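Local coordinates for uncharacterized protein (Pectobacterium atrosepticum, PDB 3ESI) that is of unknown function but has an ApeI dehydratase-like hotdog domain and may dehydrate 3-hydroxyacyl thioesters, as its relatives do, at residues L22-D27 with L84-I89; P80-R85 with I103-T108; E16-E21 with T58-G63. All coordinates share one frame; numbering follows the deposited sequence.

Contact 1: L22-D27 with L84-I89; sequences LMLQVD and LRLVLI
L84, L22 and L24 lose the most surface where strand 17-25 runs antiparallel to strand 83-91, and each of the three belongs to a hydrogen-bonded backbone pair. L22 and L86 form one such pair and L24 and L84 the next, so four N-H...O=C bonds join the strands. The inner bond of the second pair, L24 N to L84 O, is 2.7 Å long, and its return partner, L84 N to L24 O, is the straightest at 174°. In all four the donor lies in the plane of the accepting carbonyl. Between these pairs sits the non-hydrogen-bonded pair M23 and R85, with CA atoms 4.6 Å apart; here R85 CA also points its hydrogen at L22 O, 3.3 Å away.

The leucines all leave from one face of the sheet. L24 has CG beside its own backbone N (chi1 -43°), which carries the side chain obliquely across to the next pair, where its CD1 lies 4.0 Å from L86 CB. L84 takes a similar first torsion, and its branch goes the other way along the sheet: CD1 packs 3.7 Å from CG2 of V26, a residue just past the end of strand 17-25. L22 stands beside L86 with CB facing CB, and Y55 of helix 45-59 covers both. I78 touches L84 and V26 from a loop.

M23 and R85 project from the other face, where the R85 guanidinium is held by salt bridges to E109 and E21. The chemistry is thus divided by face: straight, in-plane backbone bonds satisfy the buried polar atoms of the paired leucines, L22 and L86 meet Y55 of the helix with apolar carbon, and the charge of R85 is kept to the side away from the helix.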
# COMPACT_ATOMS: atom_id res chain seq x y z
N LEU A 22 27.71 4.28 -0.86
CA LEU A 22 27.18 5.25 -1.81
C LEU A 22 26.41 6.33 -1.10
O LEU A 22 25.84 6.11 -0.03
CB LEU A 22 26.26 4.59 -2.83
CG LEU A 22 26.89 3.69 -3.88
CD1 LEU A 22 27.42 2.42 -3.24
CD2 LEU A 22 25.86 3.35 -4.92
N MET A 23 26.41 7.52 -1.68
CA MET A 23 25.62 8.61 -1.13
C MET A 23 24.60 8.74 -2.24
O MET A 23 24.96 8.90 -3.41
CB MET A 23 26.45 9.89 -0.98
CG MET A 23 25.70 11.01 -0.26
SD MET A 23 26.73 12.43 0.22
CE MET A 23 27.45 11.75 1.81
N LEU A 24 23.32 8.63 -1.90
CA LEU A 24 22.25 8.70 -2.89
C LEU A 24 21.23 9.77 -2.56
O LEU A 24 21.02 10.13 -1.39
CB LEU A 24 21.54 7.34 -2.99
CG LEU A 24 22.44 6.10 -2.99
CD1 LEU A 24 21.59 4.85 -2.88
CD2 LEU A 24 23.27 6.06 -4.24
N GLN A 25 20.58 10.30 -3.59
CA GLN A 25 19.57 11.32 -3.38
C GLN A 25 18.26 10.75 -3.88
O GLN A 25 18.18 10.25 -5.01
CB GLN A 25 19.93 12.60 -4.14
CG GLN A 25 18.89 13.72 -4.06
CD GLN A 25 18.76 14.35 -2.67
OE1 GLN A 25 19.65 14.21 -1.81
NE2 GLN A 25 17.65 15.06 -2.44
N VAL A 26 17.25 10.80 -3.01
CA VAL A 26 15.93 10.30 -3.36
C VAL A 26 15.18 11.42 -4.07
O VAL A 26 14.62 12.31 -3.44
CB VAL A 26 15.16 9.87 -2.10
CG1 VAL A 26 13.75 9.45 -2.47
CG2 VAL A 26 15.91 8.74 -1.43
N ASP A 27 15.18 11.35 -5.39
CA ASP A 27 14.55 12.34 -6.24
C ASP A 27 13.02 12.42 -6.12
O ASP A 27 12.32 11.45 -6.37
CB ASP A 27 14.92 12.03 -7.68
CG ASP A 27 14.73 13.20 -8.60
OD1 ASP A 27 14.86 13.01 -9.82
OD2 ASP A 27 14.45 14.31 -8.09
N LEU A 84 20.74 9.85 1.28
CA LEU A 84 21.00 8.58 1.95
C LEU A 84 22.40 8.03 1.79
O LEU A 84 23.05 8.21 0.76
CB LEU A 84 20.05 7.50 1.43
CG LEU A 84 18.53 7.71 1.38
CD1 LEU A 84 17.87 6.49 0.70
CD2 LEU A 84 17.99 7.91 2.79
N ARG A 85 22.86 7.33 2.82
CA ARG A 85 24.14 6.65 2.76
C ARG A 85 23.74 5.17 2.63
O ARG A 85 22.90 4.67 3.38
CB ARG A 85 24.97 6.85 4.04
CG ARG A 85 26.40 6.32 3.90
CD ARG A 85 27.06 6.01 5.25
NE ARG A 85 27.10 7.16 6.16
CZ ARG A 85 27.76 8.30 5.93
NH1 ARG A 85 28.46 8.48 4.82
NH2 ARG A 85 27.72 9.26 6.84
N LEU A 86 24.30 4.48 1.65
CA LEU A 86 24.02 3.08 1.44
C LEU A 86 25.32 2.29 1.59
O LEU A 86 26.27 2.52 0.85
CB LEU A 86 23.46 2.84 0.03
CG LEU A 86 23.31 1.35 -0.30
CD1 LEU A 86 22.31 0.73 0.67
CD2 LEU A 86 22.83 1.14 -1.75
N VAL A 87 25.35 1.39 2.56
CA VAL A 87 26.52 0.55 2.78
C VAL A 87 26.18 -0.90 2.41
O VAL A 87 25.21 -1.46 2.93
CB VAL A 87 27.00 0.59 4.26
CG1 VAL A 87 28.22 -0.30 4.45
CG2 VAL A 87 27.33 2.01 4.68
N LEU A 88 26.96 -1.48 1.50
CA LEU A 88 26.79 -2.86 1.05
C LEU A 88 28.04 -3.67 1.40
O LEU A 88 29.15 -3.28 1.04
CB LEU A 88 26.63 -2.92 -0.47
CG LEU A 88 25.28 -2.71 -1.16
CD1 LEU A 88 24.49 -1.63 -0.46
CD2 LEU A 88 25.52 -2.37 -2.62
N ILE A 89 27.85 -4.81 2.08
CA ILE A 89 28.96 -5.69 2.45
C ILE A 89 28.68 -7.09 1.90
O ILE A 89 27.65 -7.69 2.22
CB ILE A 89 29.10 -5.80 3.99
CG1 ILE A 89 29.41 -4.42 4.58
CG2 ILE A 89 30.21 -6.78 4.33
CD1 ILE A 89 29.31 -4.36 6.10

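Contact 2: P80-R85 with I103-T108; sequences PGKTLR and ILEGDT
L104 carries the largest share of this contact, and its side chain can be traced outward from the backbone. Its N donates to T83 O over 3.0 Å at a nearly straight 175°, and CB stays beside that same carbonyl oxygen. With CG next to the backbone N (chi1 -65°), the fork is laid over strand 83-91. CD2 settles on the backbone there, 3.6 Å from R85 N, and also meets R85 CB and, at 4.1 Å, the methyl CG2 of T83. CD1 goes on to R85 NH2, 4.0 Å away, although that guanidinium group is bound by E109 and E21.

On the opposite face L84 and I103 lie side by side and point the same way, with L84 CD2 3.6 Å from I103 CG1. Nearer the strand ends, K82 bends at chi2 and sends NZ to E105 OE1, a salt bridge of 3.1 Å.

These residues close the open end of the hairpin made by strands 83-91 and 96-105. From E105 a type II' turn leads into strand 108-121, whose E109 touches L104 and whose A112 packs on I103, while strand 17-25 flanks the other edge of strand 83-91.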
# COMPACT_ATOMS: atom_id res chain seq x y z
N PRO A 80 10.61 11.71 0.02
CA PRO A 80 11.13 12.28 -1.22
C PRO A 80 12.08 13.44 -0.89
O PRO A 80 11.79 14.24 0.01
CB PRO A 80 9.87 12.77 -1.93
CG PRO A 80 8.82 11.85 -1.43
CD PRO A 80 9.14 11.75 0.05
N GLY A 81 13.19 13.53 -1.61
CA GLY A 81 14.15 14.60 -1.37
C GLY A 81 15.21 14.35 -0.30
O GLY A 81 15.98 15.25 0.01
N LYS A 82 15.27 13.14 0.26
CA LYS A 82 16.26 12.84 1.30
C LYS A 82 17.58 12.37 0.75
O LYS A 82 17.64 11.81 -0.35
CB LYS A 82 15.73 11.78 2.27
CG LYS A 82 14.56 12.23 3.11
CD LYS A 82 14.91 13.44 3.94
CE LYS A 82 13.70 13.93 4.73
NZ LYS A 82 14.03 15.12 5.54
N THR A 83 18.64 12.59 1.52
CA THR A 83 19.98 12.16 1.14
C THR A 83 20.27 10.90 1.95
O THR A 83 20.06 10.88 3.17
CB THR A 83 21.02 13.25 1.43
OG1 THR A 83 20.71 14.41 0.65
CG2 THR A 83 22.43 12.79 1.08
N LEU A 84 20.74 9.85 1.28
CA LEU A 84 21.00 8.58 1.95
C LEU A 84 22.40 8.03 1.79
O LEU A 84 23.05 8.21 0.76
CB LEU A 84 20.05 7.50 1.43
CG LEU A 84 18.53 7.71 1.38
CD1 LEU A 84 17.87 6.49 0.70
CD2 LEU A 84 17.99 7.91 2.79
N ARG A 85 22.86 7.33 2.82
CA ARG A 85 24.14 6.65 2.76
C ARG A 85 23.74 5.17 2.63
O ARG A 85 22.90 4.67 3.38
CB ARG A 85 24.97 6.85 4.04
CG ARG A 85 26.40 6.32 3.90
CD ARG A 85 27.06 6.01 5.25
NE ARG A 85 27.10 7.16 6.16
CZ ARG A 85 27.76 8.30 5.93
NH1 ARG A 85 28.46 8.48 4.82
NH2 ARG A 85 27.72 9.26 6.84
N ILE A 103 19.66 7.89 6.74
CA ILE A 103 19.25 9.23 6.30
C ILE A 103 20.14 10.28 6.93
O ILE A 103 20.32 10.30 8.15
CB ILE A 103 17.81 9.54 6.75
CG1 ILE A 103 16.84 8.52 6.15
CG2 ILE A 103 17.44 10.95 6.34
CD1 ILE A 103 15.44 8.61 6.72
N LEU A 104 20.72 11.15 6.10
CA LEU A 104 21.58 12.23 6.60
C LEU A 104 20.81 13.53 6.59
O LEU A 104 20.35 13.98 5.54
CB LEU A 104 22.84 12.40 5.72
CG LEU A 104 23.94 11.33 5.58
CD1 LEU A 104 23.91 10.39 6.77
CD2 LEU A 104 23.75 10.55 4.29
N GLU A 105 20.65 14.12 7.78
CA GLU A 105 19.97 15.41 7.95
C GLU A 105 20.73 16.16 9.04
O GLU A 105 20.98 15.62 10.12
CB GLU A 105 18.51 15.23 8.41
CG GLU A 105 17.55 14.70 7.37
CD GLU A 105 16.10 14.68 7.88
OE1 GLU A 105 15.54 15.76 8.17
OE2 GLU A 105 15.52 13.57 7.98
N GLY A 106 21.08 17.41 8.77
CA GLY A 106 21.83 18.17 9.75
C GLY A 106 23.07 17.37 10.11
O GLY A 106 23.77 16.87 9.23
N ASP A 107 23.33 17.23 11.41
CA ASP A 107 24.50 16.48 11.86
C ASP A 107 24.15 15.05 12.22
O ASP A 107 25.02 14.28 12.64
CB ASP A 107 25.15 17.17 13.06
CG ASP A 107 25.94 18.39 12.66
OD1 ASP A 107 25.32 19.41 12.29
OD2 ASP A 107 27.19 18.32 12.70
N THR A 108 22.88 14.70 12.04
CA THR A 108 22.39 13.37 12.37
C THR A 108 22.45 12.36 11.22
O THR A 108 22.53 12.72 10.04
CB THR A 108 20.92 13.42 12.85
OG1 THR A 108 20.05 13.38 11.71
CG2 THR A 108 20.65 14.70 13.62

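Contact 3: E16-E21 with T58-G63; sequences ETSQVE and TVLAQG
L60 forms the centre of the first shell, its two methyls divided between two residues of strand 17-25. CD2 approaches S18 CB to 3.6 Å, so the serine offers its methylene carbon to the leucine. CD1 lies 4.1 Å from V20 CG1 and about as far from the carbonyl oxygen of S18. This split follows from the torsions of L60: CG lies beside the backbone N (chi1 -60°) and the chain then extends, which places the fork against the strand. V20 meets segment 58-63 with both branches. Its CG1 occupies the crowded position between backbone N and carbonyl carbon (chi1 66°) and faces L60, while CG2, anti to the backbone N, comes within 4.0 Å of V59 CG1. The V20 and V59 side chains cross at about a right angle, and those of V20 and L60 obliquely. The side-chain contacts of V20 with V59 and L60 are apolar.

In the next shell, backbone bonds hold the strand: S18 pairs with W90 and V20 with L88, both on strand 83-91. L88 also packs on V20 and L60, and V11 touches V59 and L60 from a loop. On the side of segment 58-63, T58 OG1 is hydrogen-bonded to the carbonyl of H54, one turn back in helix 45-59. Farther along, A61 rests on W90, and the backbone of G63 bonds to I122.

CA atoms of S18 and L60 are 6.6 Å apart, against 7.8 Å for V20 and V59, spacings at which side chains, and not paired backbones, make the contact. Such apolar contact, where helix 45-59 and the residues following V59 lie against the antiparallel sheet, is consistent with the hotdog fold, in which the sheet wraps a central helix, here in the ApeI-like family.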
# COMPACT_ATOMS: atom_id res chain seq x y z
N GLU A 16 37.36 -11.85 2.76
CA GLU A 16 36.29 -12.37 1.91
C GLU A 16 35.17 -11.36 1.67
O GLU A 16 34.44 -11.46 0.67
CB GLU A 16 35.68 -13.63 2.54
CG GLU A 16 36.60 -14.36 3.52
CD GLU A 16 36.79 -13.59 4.82
OE1 GLU A 16 37.54 -14.07 5.69
OE2 GLU A 16 36.19 -12.50 4.96
N THR A 17 35.03 -10.39 2.58
CA THR A 17 33.99 -9.38 2.48
C THR A 17 34.41 -8.12 1.72
O THR A 17 35.46 -7.55 2.00
CB THR A 17 33.49 -8.92 3.87
OG1 THR A 17 34.51 -8.13 4.49
CG2 THR A 17 33.17 -10.11 4.75
N SER A 18 33.57 -7.70 0.78
CA SER A 18 33.79 -6.49 -0.01
C SER A 18 32.83 -5.42 0.50
O SER A 18 31.79 -5.74 1.07
CB SER A 18 33.53 -6.75 -1.48
OG SER A 18 34.52 -7.58 -2.03
N GLN A 19 33.16 -4.16 0.28
CA GLN A 19 32.30 -3.07 0.73
C GLN A 19 32.31 -1.90 -0.23
O GLN A 19 33.31 -1.59 -0.87
CB GLN A 19 32.74 -2.58 2.12
CG GLN A 19 32.67 -3.66 3.20
CD GLN A 19 33.79 -3.55 4.24
OE1 GLN A 19 33.72 -2.72 5.16
NE2 GLN A 19 34.82 -4.38 4.09
N VAL A 20 31.15 -1.26 -0.34
CA VAL A 20 31.00 -0.09 -1.19
C VAL A 20 30.02 0.81 -0.47
O VAL A 20 29.00 0.35 0.07
CB VAL A 20 30.47 -0.45 -2.60
CG1 VAL A 20 29.05 -0.98 -2.52
CG2 VAL A 20 30.55 0.78 -3.49
N GLU A 21 30.34 2.09 -0.42
CA GLU A 21 29.47 3.05 0.23
C GLU A 21 29.01 4.06 -0.79
O GLU A 21 29.83 4.62 -1.53
CB GLU A 21 30.22 3.77 1.34
CG GLU A 21 29.35 4.73 2.11
CD GLU A 21 30.05 5.30 3.32
OE1 GLU A 21 30.81 4.54 3.97
OE2 GLU A 21 29.82 6.48 3.64
N THR A 58 26.45 -4.96 -9.61
CA THR A 58 27.23 -4.29 -10.65
C THR A 58 28.59 -3.87 -10.09
O THR A 58 29.51 -3.57 -10.84
CB THR A 58 26.50 -3.04 -11.18
OG1 THR A 58 26.22 -2.15 -10.10
CG2 THR A 58 25.20 -3.43 -11.88
N VAL A 59 28.71 -3.88 -8.76
CA VAL A 59 29.94 -3.47 -8.10
C VAL A 59 30.62 -4.51 -7.19
O VAL A 59 31.82 -4.44 -6.97
CB VAL A 59 29.70 -2.17 -7.28
CG1 VAL A 59 30.98 -1.73 -6.59
CG2 VAL A 59 29.19 -1.07 -8.19
N LEU A 60 29.86 -5.46 -6.65
CA LEU A 60 30.48 -6.45 -5.77
C LEU A 60 30.38 -7.90 -6.24
O LEU A 60 31.38 -8.60 -6.29
CB LEU A 60 29.91 -6.32 -4.36
CG LEU A 60 30.11 -4.96 -3.68
CD1 LEU A 60 29.55 -5.01 -2.26
CD2 LEU A 60 31.59 -4.61 -3.66
N ALA A 61 29.17 -8.34 -6.58
CA ALA A 61 28.96 -9.72 -7.01
C ALA A 61 28.43 -9.76 -8.43
O ALA A 61 27.27 -10.11 -8.67
CB ALA A 61 27.98 -10.39 -6.07
N GLN A 62 29.29 -9.41 -9.38
CA GLN A 62 28.93 -9.37 -10.79
C GLN A 62 28.23 -10.61 -11.35
O GLN A 62 27.27 -10.50 -12.12
CB GLN A 62 30.18 -9.05 -11.63
CG GLN A 62 30.62 -7.58 -11.58
CD GLN A 62 31.14 -7.14 -10.21
OE1 GLN A 62 31.38 -5.95 -9.99
NE2 GLN A 62 31.34 -8.10 -9.30
N GLY A 63 28.70 -11.80 -10.97
CA GLY A 63 28.08 -13.00 -11.49
C GLY A 63 27.04 -13.63 -10.59
O GLY A 63 26.81 -14.84 -10.66

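Contact 1 is the most buried of the three, its centre about 7 Å from that of the chain; contacts 3 and 2 lie farther out, at about 12 and 14 Å, and are partly buried. Contacts 1 and 2 take opposite edges of strand 83-91, sharing L84 and R85, whereas contacts 1 and 3 use successive parts of strand 17-25. Backbone bonding dominates at the centre, one backbone bond and a salt bridge mark the hairpin's outer end, and contact 3 joins strand 17-25 to segment 58-63 mainly through apolar side chains. R85 connects all three through its salt bridge to E21, and Q25 is hydrogen-bonded to T83, tying contact 1 to contact 2.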